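PatF (Prochloron didemni, PDB 4BG2) takes part in making patellamide-type cyanobactins and probably has, or descends from, a prenyl transferase activity on peptides. Local coordinates at residues S53-L61 / F259-Y267; L129-I140 / M174-R185. All coordinates share one frame; numbering follows the deposited sequence.

Contact 1 of 2, residues S53-L61 / F259-Y267; sequences SCQVEGDRL and FNSLGDKIY
Strand 53-57 and helix 261-267 run nearly antiparallel, at 161° with their axes 9.3 Å apart, which sets C54 and V56 against I266 and the type II' hairpin turn E57-R60 against the helix start. I266 CD1 fits between the two strand residues: V56 CG2 meets it tip to tip at 3.6 Å and C54 CB lies 3.7 Å from it. The other V56 branch, CG1, is anti to the backbone N (chi1 176°) and thereby points to the helix start, where it borders N260 ND2 and L262 CB. L262 presses its CD1 into the turn, 3.4 Å from D59 C, and crosses L61, whose CB and CD1 complete the apolar strip. N260 is the N-cap: its OD1 accepts from G263 N at 3.0 Å, while its amide nitrogen bonds to E294. One water ties the turn to the first helical turn, donating to G58 O and D59 OD1 and accepting from L262 N at 3.0 Å, so an N-H at the start of the helix gains a partner. The helix lies on the outside of the barrel, running alongside strand 48-57 and over the turn into 60-70. Strand 295-303 pairs with 48-57 through F296 and F298, the F298 side chain also touching I266, and F26, from the loop after helix 3-25, packs on C54, L61 and I266.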
# COMPACT_ATOMS: atom_id res chain seq x y z
N SER A 53 -1.60 0.11 8.61
CA SER A 53 -2.89 -0.52 8.39
C SER A 53 -3.13 -1.73 9.29
O SER A 53 -2.21 -2.24 9.96
CB SER A 53 -3.02 -0.90 6.92
OG SER A 53 -2.05 -1.87 6.56
N CYS A 54 -4.38 -2.14 9.32
CA CYS A 54 -4.80 -3.36 10.00
C CYS A 54 -5.60 -4.19 9.04
O CYS A 54 -6.58 -3.71 8.44
CB CYS A 54 -5.65 -3.04 11.21
SG CYS A 54 -4.77 -2.11 12.48
N GLN A 55 -5.18 -5.42 8.84
CA GLN A 55 -5.96 -6.37 8.06
C GLN A 55 -6.88 -7.08 9.02
O GLN A 55 -6.42 -7.70 9.99
CB GLN A 55 -5.07 -7.38 7.35
CG GLN A 55 -5.82 -8.40 6.51
CD GLN A 55 -4.87 -9.13 5.58
OE1 GLN A 55 -4.09 -9.98 6.02
NE2 GLN A 55 -4.92 -8.78 4.31
N VAL A 56 -8.18 -6.99 8.75
CA VAL A 56 -9.18 -7.61 9.59
C VAL A 56 -9.80 -8.82 8.91
O VAL A 56 -10.16 -8.77 7.72
CB VAL A 56 -10.28 -6.60 9.95
CG1 VAL A 56 -11.38 -7.28 10.75
CG2 VAL A 56 -9.68 -5.42 10.73
N GLU A 57 -9.98 -9.89 9.68
CA GLU A 57 -10.58 -11.12 9.16
C GLU A 57 -11.50 -11.69 10.24
O GLU A 57 -11.06 -12.42 11.13
CB GLU A 57 -9.47 -12.10 8.76
CG GLU A 57 -9.74 -12.80 7.44
CD GLU A 57 -8.57 -13.66 6.98
OE1 GLU A 57 -8.54 -14.85 7.40
OE2 GLU A 57 -7.72 -13.16 6.20
N GLY A 58 -12.76 -11.28 10.19
CA GLY A 58 -13.70 -11.60 11.24
C GLY A 58 -13.28 -10.95 12.55
O GLY A 58 -13.29 -9.72 12.67
N ASP A 59 -12.89 -11.78 13.51
CA ASP A 59 -12.41 -11.26 14.79
C ASP A 59 -10.88 -11.34 14.93
O ASP A 59 -10.35 -11.14 16.00
CB ASP A 59 -13.11 -11.95 15.96
CG ASP A 59 -14.56 -11.49 16.12
OD1 ASP A 59 -14.82 -10.27 16.07
OD2 ASP A 59 -15.43 -12.35 16.29
N ARG A 60 -10.19 -11.62 13.83
CA ARG A 60 -8.72 -11.53 13.78
C ARG A 60 -8.29 -10.20 13.23
O ARG A 60 -8.89 -9.70 12.27
CB ARG A 60 -8.10 -12.63 12.92
CG ARG A 60 -8.42 -14.03 13.44
CD ARG A 60 -7.49 -15.09 12.85
NE ARG A 60 -7.40 -16.26 13.71
CZ ARG A 60 -6.59 -16.38 14.77
NH1 ARG A 60 -5.78 -15.39 15.13
NH2 ARG A 60 -6.59 -17.51 15.47
N LEU A 61 -7.25 -9.66 13.82
CA LEU A 61 -6.66 -8.40 13.41
C LEU A 61 -5.16 -8.57 13.29
O LEU A 61 -4.52 -9.02 14.22
CB LEU A 61 -6.98 -7.31 14.43
CG LEU A 61 -6.55 -5.89 14.08
CD1 LEU A 61 -7.50 -4.86 14.66
CD2 LEU A 61 -5.12 -5.62 14.55
N PHE A 259 -18.85 -1.40 9.69
CA PHE A 259 -17.77 -2.29 10.07
C PHE A 259 -18.23 -3.30 11.10
O PHE A 259 -19.17 -3.05 11.86
CB PHE A 259 -16.61 -1.50 10.69
CG PHE A 259 -16.05 -0.41 9.81
CD1 PHE A 259 -15.25 -0.72 8.72
CD2 PHE A 259 -16.29 0.94 10.09
CE1 PHE A 259 -14.72 0.29 7.92
CE2 PHE A 259 -15.75 1.94 9.30
CZ PHE A 259 -14.96 1.62 8.21
N ASN A 260 -17.54 -4.44 11.13
CA ASN A 260 -17.61 -5.32 12.29
C ASN A 260 -16.97 -4.60 13.48
O ASN A 260 -16.54 -3.45 13.35
CB ASN A 260 -16.99 -6.69 11.99
CG ASN A 260 -15.48 -6.62 11.79
OD1 ASN A 260 -14.86 -5.56 11.91
ND2 ASN A 260 -14.87 -7.78 11.55
N SER A 261 -16.92 -5.24 14.63
CA SER A 261 -16.45 -4.57 15.84
C SER A 261 -15.00 -4.09 15.75
O SER A 261 -14.66 -2.97 16.17
CB SER A 261 -16.60 -5.53 17.01
OG SER A 261 -15.90 -5.05 18.13
N LEU A 262 -14.14 -4.93 15.20
CA LEU A 262 -12.74 -4.54 15.00
C LEU A 262 -12.57 -3.31 14.11
O LEU A 262 -11.67 -2.50 14.35
CB LEU A 262 -11.94 -5.72 14.45
CG LEU A 262 -11.51 -6.79 15.45
CD1 LEU A 262 -10.76 -7.90 14.74
CD2 LEU A 262 -10.67 -6.18 16.57
N GLY A 263 -13.41 -3.16 13.09
CA GLY A 263 -13.36 -1.99 12.21
C GLY A 263 -13.76 -0.72 12.96
O GLY A 263 -13.19 0.35 12.73
N ASP A 264 -14.73 -0.84 13.85
CA ASP A 264 -15.13 0.27 14.70
C ASP A 264 -13.99 0.69 15.63
O ASP A 264 -13.77 1.87 15.85
CB ASP A 264 -16.36 -0.10 15.53
CG ASP A 264 -17.61 -0.27 14.67
OD1 ASP A 264 -17.62 0.24 13.53
OD2 ASP A 264 -18.58 -0.90 15.15
N LYS A 265 -13.26 -0.29 16.16
CA LYS A 265 -12.10 0.02 16.99
C LYS A 265 -11.03 0.78 16.21
O LYS A 265 -10.48 1.78 16.70
CB LYS A 265 -11.51 -1.25 17.58
CG LYS A 265 -10.12 -1.04 18.17
CD LYS A 265 -9.66 -2.27 18.93
CE LYS A 265 -8.24 -2.10 19.45
NZ LYS A 265 -8.03 -3.06 20.56
N ILE A 266 -10.73 0.31 15.00
CA ILE A 266 -9.76 1.00 14.16
C ILE A 266 -10.26 2.41 13.84
O ILE A 266 -9.48 3.37 13.87
CB ILE A 266 -9.46 0.26 12.84
CG1 ILE A 266 -8.86 -1.12 13.11
CG2 ILE A 266 -8.51 1.06 11.96
CD1 ILE A 266 -9.11 -2.11 11.99
N TYR A 267 -11.55 2.52 13.54
CA TYR A 267 -12.13 3.80 13.20
C TYR A 267 -12.01 4.81 14.33
O TYR A 267 -11.61 5.95 14.12
CB TYR A 267 -13.60 3.64 12.81
CG TYR A 267 -14.26 4.96 12.58
CD1 TYR A 267 -13.94 5.72 11.46
CD2 TYR A 267 -15.19 5.46 13.48
CE1 TYR A 267 -14.54 6.95 11.24
CE2 TYR A 267 -15.78 6.69 13.28
CZ TYR A 267 -15.46 7.42 12.16
OH TYR A 267 -16.04 8.63 11.93
O HOH W 1 -14.45 -7.87 14.52

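Contact 2 of 2, residues L129-I140 / M174-R185; sequences LEDSSVMLYIHI and MVIGFELFFDGR
Strands 133-140 and 174-181 pair antiparallel at 168°, their axes 4.5 Å apart, in an unbroken ladder in which V134, L136 and I138 form hydrogen-bonded pairs with L180, F178 and I176; F182 N to S132 O and I140 N to M174 O extend it at the two ends. S133 OG donates to E179 OE2 at 2.7 Å, using the anti lone pair of that oxygen; H124 also bonds to OE2 and R187 forms a salt bridge to OE1, so the carboxylate is held at both oxygens. The M135 side chain crosses that of E179 at about a right angle, its SE 3.8 Å from E179 CB, and its bend at chi2 (80°) helps turn CE over a face of the Y137 ring. G177 gives that ring room, its CA 3.6 Å from Y137 CD1. These residues face the interior of the closed ten-stranded antiparallel barrel, the fold of the ABBA prenyltransferases, whose active sites lie inside it. V134, L136, I138, I176, F178 and L180 face outward to helices 79-91 and 101-110; I138 CG1 meets the F178 ring at its edge, 3.7 Å from CE1. Past the strand, F182 folds back across the chain, with S132 O over one face of its ring, S133 N above the centre of that face, and V134 CG2 at the edge, 3.9 Å from CE1. An alanine here would lose the ring and is likely to leave a gap beside S132, S133 and V134. In the Asx turn that follows, R185 grips D183 OD2 with NE (2.9 Å) and NH2, while its guanidinium lies over one face of F181 and E179 CG over the other.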
# COMPACT_ATOMS: atom_id res chain seq x y z
N LEU A 129 6.19 -16.29 10.80
CA LEU A 129 7.30 -15.80 9.99
C LEU A 129 7.04 -15.98 8.47
O LEU A 129 7.18 -15.03 7.71
CB LEU A 129 8.61 -16.52 10.40
CG LEU A 129 9.89 -16.11 9.68
CD1 LEU A 129 10.19 -14.64 9.89
CD2 LEU A 129 11.05 -16.96 10.17
N GLU A 130 6.63 -17.17 8.07
CA GLU A 130 6.47 -17.53 6.67
C GLU A 130 5.31 -16.80 5.98
O GLU A 130 5.30 -16.70 4.77
CB GLU A 130 6.32 -19.05 6.54
CG GLU A 130 7.56 -19.82 7.01
CD GLU A 130 7.68 -19.95 8.55
OE1 GLU A 130 6.70 -19.62 9.27
OE2 GLU A 130 8.76 -20.39 9.03
N ASP A 131 4.37 -16.25 6.75
CA ASP A 131 3.29 -15.42 6.20
C ASP A 131 3.60 -13.94 6.17
O ASP A 131 2.77 -13.17 5.73
CB ASP A 131 2.01 -15.56 7.02
CG ASP A 131 1.29 -16.84 6.79
OD1 ASP A 131 1.82 -17.70 6.05
OD2 ASP A 131 0.18 -16.98 7.36
N SER A 132 4.74 -13.52 6.70
CA SER A 132 5.09 -12.12 6.71
C SER A 132 5.71 -11.77 5.39
O SER A 132 6.10 -12.65 4.64
CB SER A 132 6.03 -11.84 7.89
OG SER A 132 5.33 -12.09 9.10
N SER A 133 5.76 -10.49 5.08
CA SER A 133 6.24 -10.08 3.78
C SER A 133 6.92 -8.74 3.83
O SER A 133 6.73 -7.94 4.76
CB SER A 133 5.05 -10.02 2.79
OG SER A 133 4.14 -9.00 3.19
N VAL A 134 7.71 -8.48 2.79
CA VAL A 134 8.14 -7.13 2.44
C VAL A 134 7.17 -6.65 1.35
O VAL A 134 6.78 -7.43 0.46
CB VAL A 134 9.60 -7.09 1.95
CG1 VAL A 134 9.95 -5.73 1.36
CG2 VAL A 134 10.53 -7.35 3.11
N MSE A 135 6.74 -5.40 1.45
CA MSE A 135 5.80 -4.81 0.51
C MSE A 135 6.46 -3.60 -0.07
O MSE A 135 6.99 -2.75 0.64
CB MSE A 135 4.52 -4.42 1.26
CG MSE A 135 3.45 -3.84 0.32
SE MSE A 135 2.51 -5.29 -0.62
CE MSE A 135 2.90 -4.72 -2.44
N LEU A 136 6.47 -3.54 -1.39
CA LEU A 136 7.11 -2.44 -2.09
C LEU A 136 6.16 -1.92 -3.15
O LEU A 136 5.72 -2.67 -4.02
CB LEU A 136 8.39 -2.92 -2.76
CG LEU A 136 9.42 -3.62 -1.85
CD1 LEU A 136 10.48 -4.35 -2.65
CD2 LEU A 136 10.11 -2.65 -0.91
N TYR A 137 5.87 -0.62 -3.11
CA TYR A 137 5.01 -0.03 -4.10
C TYR A 137 5.83 0.92 -4.95
O TYR A 137 6.63 1.69 -4.42
CB TYR A 137 3.87 0.74 -3.42
CG TYR A 137 2.82 -0.14 -2.79
CD1 TYR A 137 1.93 -0.84 -3.60
CD2 TYR A 137 2.69 -0.25 -1.41
CE1 TYR A 137 0.94 -1.63 -3.04
CE2 TYR A 137 1.70 -1.05 -0.85
CZ TYR A 137 0.83 -1.74 -1.69
OH TYR A 137 -0.16 -2.53 -1.17
N ILE A 138 5.59 0.89 -6.26
CA ILE A 138 6.12 1.88 -7.16
C ILE A 138 5.00 2.88 -7.45
O ILE A 138 3.93 2.51 -7.93
CB ILE A 138 6.54 1.24 -8.51
CG1 ILE A 138 7.44 0.02 -8.29
CG2 ILE A 138 7.18 2.26 -9.45
CD1 ILE A 138 8.78 0.33 -7.73
N HIS A 139 5.25 4.16 -7.19
CA HIS A 139 4.30 5.22 -7.50
C HIS A 139 4.68 5.93 -8.79
O HIS A 139 5.76 6.49 -8.89
CB HIS A 139 4.22 6.21 -6.36
CG HIS A 139 3.59 5.64 -5.14
ND1 HIS A 139 2.24 5.38 -5.06
CD2 HIS A 139 4.11 5.26 -3.96
CE1 HIS A 139 1.96 4.88 -3.88
NE2 HIS A 139 3.08 4.78 -3.19
N ILE A 140 3.77 5.88 -9.75
CA ILE A 140 4.00 6.36 -11.10
C ILE A 140 3.47 7.78 -11.21
O ILE A 140 2.49 8.11 -10.54
CB ILE A 140 3.28 5.43 -12.10
CG1 ILE A 140 3.82 4.00 -11.96
CG2 ILE A 140 3.45 5.91 -13.52
CD1 ILE A 140 2.89 2.95 -12.54
N MSE A 174 -1.45 3.33 -11.85
CA MSE A 174 -0.71 4.41 -11.21
C MSE A 174 0.18 3.91 -10.09
O MSE A 174 1.05 4.62 -9.65
CB MSE A 174 -1.71 5.42 -10.66
CG MSE A 174 -1.29 6.86 -10.86
SE MSE A 174 -2.79 7.97 -10.17
CE MSE A 174 -2.38 7.72 -8.26
N VAL A 175 -0.08 2.71 -9.60
CA VAL A 175 0.74 2.09 -8.58
C VAL A 175 0.99 0.64 -8.99
O VAL A 175 0.09 -0.05 -9.47
CB VAL A 175 0.05 2.07 -7.18
CG1 VAL A 175 1.06 1.72 -6.10
CG2 VAL A 175 -0.60 3.39 -6.83
N ILE A 176 2.20 0.16 -8.74
CA ILE A 176 2.53 -1.25 -8.89
C ILE A 176 3.08 -1.78 -7.56
O ILE A 176 4.01 -1.21 -6.99
CB ILE A 176 3.56 -1.47 -10.01
CG1 ILE A 176 3.00 -0.95 -11.33
CG2 ILE A 176 3.93 -2.94 -10.11
CD1 ILE A 176 4.07 -0.72 -12.39
N GLY A 177 2.47 -2.85 -7.06
CA GLY A 177 2.84 -3.49 -5.81
C GLY A 177 3.64 -4.77 -6.04
O GLY A 177 3.34 -5.53 -6.96
N PHE A 178 4.67 -4.97 -5.23
CA PHE A 178 5.42 -6.21 -5.22
C PHE A 178 5.41 -6.70 -3.80
O PHE A 178 5.91 -5.99 -2.92
CB PHE A 178 6.87 -5.95 -5.66
CG PHE A 178 6.99 -5.48 -7.07
CD1 PHE A 178 6.94 -4.12 -7.36
CD2 PHE A 178 7.16 -6.38 -8.11
CE1 PHE A 178 7.08 -3.68 -8.66
CE2 PHE A 178 7.32 -5.95 -9.41
CZ PHE A 178 7.27 -4.59 -9.69
N GLU A 179 4.81 -7.86 -3.55
CA GLU A 179 4.77 -8.42 -2.22
C GLU A 179 5.65 -9.64 -2.18
O GLU A 179 5.48 -10.56 -2.96
CB GLU A 179 3.35 -8.78 -1.74
CG GLU A 179 3.33 -9.21 -0.28
CD GLU A 179 1.99 -8.99 0.42
OE1 GLU A 179 0.96 -8.94 -0.27
OE2 GLU A 179 1.97 -8.82 1.66
N LEU A 180 6.60 -9.65 -1.25
CA LEU A 180 7.58 -10.72 -1.15
C LEU A 180 7.46 -11.43 0.17
O LEU A 180 7.95 -10.94 1.18
CB LEU A 180 8.99 -10.16 -1.31
CG LEU A 180 9.32 -9.51 -2.67
CD1 LEU A 180 8.61 -8.19 -2.85
CD2 LEU A 180 10.81 -9.28 -2.80
N PHE A 181 6.82 -12.59 0.15
CA PHE A 181 6.60 -13.35 1.35
C PHE A 181 7.86 -14.12 1.74
O PHE A 181 8.67 -14.52 0.89
CB PHE A 181 5.43 -14.30 1.18
CG PHE A 181 4.10 -13.62 1.00
CD1 PHE A 181 3.36 -13.24 2.11
CD2 PHE A 181 3.57 -13.41 -0.27
CE1 PHE A 181 2.11 -12.66 1.96
CE2 PHE A 181 2.32 -12.83 -0.42
CZ PHE A 181 1.59 -12.44 0.70
N PHE A 182 7.98 -14.38 3.04
CA PHE A 182 9.19 -14.98 3.59
C PHE A 182 9.28 -16.50 3.39
O PHE A 182 10.29 -17.09 3.70
CB PHE A 182 9.34 -14.64 5.07
CG PHE A 182 9.48 -13.17 5.34
CD1 PHE A 182 9.73 -12.27 4.32
CD2 PHE A 182 9.37 -12.70 6.62
CE1 PHE A 182 9.85 -10.92 4.57
CE2 PHE A 182 9.52 -11.35 6.89
CZ PHE A 182 9.75 -10.46 5.86
N ASP A 183 8.24 -17.11 2.82
CA ASP A 183 8.31 -18.50 2.38
C ASP A 183 8.67 -18.65 0.90
O ASP A 183 8.62 -19.76 0.37
CB ASP A 183 6.97 -19.20 2.63
CG ASP A 183 5.84 -18.60 1.84
OD1 ASP A 183 6.03 -17.55 1.16
OD2 ASP A 183 4.72 -19.16 1.93
N GLY A 184 9.01 -17.56 0.23
CA GLY A 184 9.43 -17.63 -1.17
C GLY A 184 8.33 -17.28 -2.17
O GLY A 184 8.60 -17.13 -3.34
N ARG A 185 7.09 -17.10 -1.72
CA ARG A 185 6.03 -16.61 -2.62
C ARG A 185 6.18 -15.12 -2.88
O ARG A 185 6.53 -14.35 -1.99
CB ARG A 185 4.66 -16.83 -2.03
CG ARG A 185 4.17 -18.25 -2.13
CD ARG A 185 2.78 -18.34 -1.51
NE ARG A 185 2.87 -18.05 -0.08
CZ ARG A 185 2.19 -17.11 0.57
NH1 ARG A 185 1.31 -16.34 -0.04
NH2 ARG A 185 2.41 -16.95 1.86

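In the fold
Both contacts belong to the same barrel but at different depths: contact 1 has its centre about 17 Å from the centre of the chain and contact 2 about 9 Å. Their centres are about 22 Å apart and their nearest atoms about 7 Å, without touching. Contact 1 joins an outer helix to the hairpin of 48-57 and 60-70, whereas contact 2 is a pairing within the sheet itself; strand 116-124 lies between 60-70 and 133-140 and connects them. In the chain, contact 2 is nested inside the long loop closed by contact 1. The strand faces turned away from the outer helices look into the barrel, which in related prenyltransferases holds the active site; E179, M135 and Y137 probably line it.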